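Long-range contact in Lin2634 protein (Listeria innocua, PDB 3MZO), which binds calcium ions and is probably a phosphohydrolase of the HD-domain superfamily, related to the YfbR-like 5'-deoxynucleotidases: residues 55-61 / 129-133. Coordinates in Å, arbitrary orientation, origin at the centre of the assembly. Residues are numbered along the deposited sequence.
Sequences EVNWRAL and LEGKI
Residues 55-57 run extended (phi/psi -69/130, -115/132 and -88/100) into the first turn of helix 58-67, and this turn packs against the first turn of helix 129-151. The closest CA pair across the two segments is L61 and E130, 4.8 Å apart; 304 Å² is buried in all. The polar part of the contact centres on E130. With chi1 m and chi2 p, its side chain reaches the start of the other helix, where N57 N donates to E130 OE2 (2.8 Å, 172° at the hydrogen). N57 is itself the N-cap: N57 OD1 accepts from A60 N at 3.1 Å, and N57 O from L61 N at 2.8 Å. The backbone NH of the N-cap residue is thus held by a carboxylate from the partner helix. Two waters add bridges, one donating to E55 O (2.9 Å) and E130 OE2 (2.7 Å), the other to L61 O (3.0 Å) and E130 O (2.9 Å). Apolar contacts lie beside this hydrogen bond: V56 CG2 meets L129 CD2 at 4.1 Å and L61 CD1 meets I133 CD1 at 3.9 Å, while the aliphatic part of E130 lies against A60, with E130 CG 4.0 Å from A60 CB. D138, in helix 129-151, and H68, which directly follows helix 58-67, are calcium ligands of the HD-type site; the side chain of D138 is about 9 Å from that of I133. Helix 31-51 backs the pair, its A42 touching L61 and I133 and its E49 touching V56 and L129.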
loop_
_atom_site.group_PDB
_atom_site.type_symbol
_atom_site.label_atom_id
_atom_site.label_comp_id
_atom_site.label_asym_id
_atom_site.label_seq_id
_atom_site.Cartn_x
_atom_site.Cartn_y
_atom_site.Cartn_z
ATOM N N GLU B 55 -33.404 3.687 31.347
ATOM C CA GLU B 55 -33.039 5.041 30.942
ATOM C C GLU B 55 -31.576 5.001 30.461
ATOM O O GLU B 55 -30.706 4.427 31.101
ATOM C CB GLU B 55 -33.259 6.062 32.084
ATOM C CG GLU B 55 -32.802 7.522 31.792
ATOM C CD GLU B 55 -33.600 8.246 30.686
ATOM O OE1 GLU B 55 -34.639 7.722 30.209
ATOM O OE2 GLU B 55 -33.195 9.365 30.283
ATOM N N VAL B 56 -31.344 5.554 29.286
ATOM C CA VAL B 56 -29.999 5.655 28.698
ATOM C C VAL B 56 -29.629 7.130 28.603
ATOM O O VAL B 56 -30.425 7.917 28.129
ATOM C CB VAL B 56 -29.965 5.034 27.304
ATOM C CG1 VAL B 56 -28.590 5.302 26.595
ATOM C CG2 VAL B 56 -30.278 3.517 27.399
ATOM N N ASN B 57 -28.425 7.484 29.053
ATOM C CA ASN B 57 -27.859 8.816 28.836
ATOM C C ASN B 57 -27.118 8.801 27.497
ATOM O O ASN B 57 -25.943 8.340 27.383
ATOM C CB ASN B 57 -26.943 9.179 30.028
ATOM C CG ASN B 57 -26.335 10.574 29.926
ATOM O OD1 ASN B 57 -26.155 11.125 28.842
ATOM N ND2 ASN B 57 -26.001 11.143 31.078
ATOM N N TRP B 58 -27.769 9.334 26.466
ATOM C CA TRP B 58 -27.208 9.189 25.125
ATOM C C TRP B 58 -25.935 9.987 24.897
ATOM O O TRP B 58 -25.004 9.514 24.215
ATOM C CB TRP B 58 -28.268 9.457 24.046
ATOM C CG TRP B 58 -29.196 8.284 23.949
ATOM C CD1 TRP B 58 -30.352 8.082 24.680
ATOM C CD2 TRP B 58 -29.038 7.124 23.119
ATOM N NE1 TRP B 58 -30.907 6.869 24.347
ATOM C CE2 TRP B 58 -30.133 6.261 23.391
ATOM C CE3 TRP B 58 -28.081 6.720 22.170
ATOM C CZ2 TRP B 58 -30.304 5.038 22.734
ATOM C CZ3 TRP B 58 -28.258 5.485 21.515
ATOM C CH2 TRP B 58 -29.354 4.664 21.809
ATOM N N ARG B 59 -25.874 11.184 25.452
ATOM C CA ARG B 59 -24.653 11.946 25.357
ATOM C C ARG B 59 -23.510 11.133 25.932
ATOM O O ARG B 59 -22.451 11.090 25.329
ATOM C CB ARG B 59 -24.761 13.284 26.092
ATOM C CG ARG B 59 -23.556 14.169 25.861
ATOM C CD ARG B 59 -23.693 15.493 26.611
ATOM N NE ARG B 59 -22.624 16.387 26.225
ATOM C CZ ARG B 59 -22.552 17.678 26.544
ATOM N NH1 ARG B 59 -23.516 18.245 27.252
ATOM N NH2 ARG B 59 -21.523 18.411 26.124
ATOM N N ALA B 60 -23.739 10.472 27.076
ATOM C CA ALA B 60 -22.702 9.681 27.733
ATOM C C ALA B 60 -22.356 8.451 26.904
ATOM O O ALA B 60 -21.199 8.123 26.746
ATOM C CB ALA B 60 -23.110 9.280 29.191
ATOM N N LEU B 61 -23.363 7.791 26.335
ATOM C CA LEU B 61 -23.118 6.600 25.541
ATOM C C LEU B 61 -22.239 6.920 24.355
ATOM O O LEU B 61 -21.235 6.251 24.133
ATOM C CB LEU B 61 -24.441 5.975 25.085
ATOM C CG LEU B 61 -24.413 4.738 24.190
ATOM C CD1 LEU B 61 -25.753 4.022 24.297
ATOM C CD2 LEU B 61 -24.123 5.110 22.741
ATOM N N LEU B 129 -24.216 2.468 33.259
ATOM C CA LEU B 129 -24.788 1.707 32.167
ATOM C C LEU B 129 -24.027 2.005 30.876
ATOM O O LEU B 129 -23.701 1.082 30.122
ATOM C CB LEU B 129 -26.277 2.016 31.985
ATOM C CG LEU B 129 -26.979 1.326 30.815
ATOM C CD1 LEU B 129 -26.938 -0.214 30.972
ATOM C CD2 LEU B 129 -28.431 1.857 30.715
ATOM N N GLU B 130 -23.741 3.277 30.627
ATOM C CA GLU B 130 -23.120 3.679 29.342
ATOM C C GLU B 130 -21.649 3.249 29.236
ATOM O O GLU B 130 -21.137 2.996 28.132
ATOM C CB GLU B 130 -23.261 5.178 29.124
ATOM C CG GLU B 130 -24.737 5.644 29.012
ATOM C CD GLU B 130 -25.480 5.653 30.328
ATOM O OE1 GLU B 130 -24.830 5.720 31.402
ATOM O OE2 GLU B 130 -26.724 5.614 30.286
ATOM N N GLY B 131 -20.987 3.142 30.391
ATOM C CA GLY B 131 -19.617 2.642 30.461
ATOM C C GLY B 131 -19.524 1.152 30.198
ATOM O O GLY B 131 -18.567 0.667 29.564
ATOM N N LYS B 132 -20.506 0.413 30.703
ATOM C CA LYS B 132 -20.575 -1.009 30.414
ATOM C C LYS B 132 -20.932 -1.236 28.947
ATOM O O LYS B 132 -20.434 -2.192 28.326
ATOM C CB LYS B 132 -21.560 -1.711 31.323
ATOM C CG LYS B 132 -21.172 -1.657 32.769
ATOM C CD LYS B 132 -22.255 -2.307 33.640
ATOM C CE LYS B 132 -21.781 -2.384 35.046
ATOM N NZ LYS B 132 -22.774 -3.019 35.975
ATOM N N ILE B 133 -21.767 -0.367 28.382
ATOM C CA ILE B 133 -22.062 -0.475 26.957
ATOM C C ILE B 133 -20.778 -0.296 26.172
ATOM O O ILE B 133 -20.567 -0.987 25.172
ATOM C CB ILE B 133 -23.173 0.495 26.497
ATOM C CG1 ILE B 133 -24.542 -0.009 26.984
ATOM C CG2 ILE B 133 -23.204 0.677 24.968
ATOM C CD1 ILE B 133 -25.634 0.997 26.817
HETATM O O HOH W 1 -28.481 5.788 32.344
HETATM O O HOH W 2 -20.851 3.581 25.355
#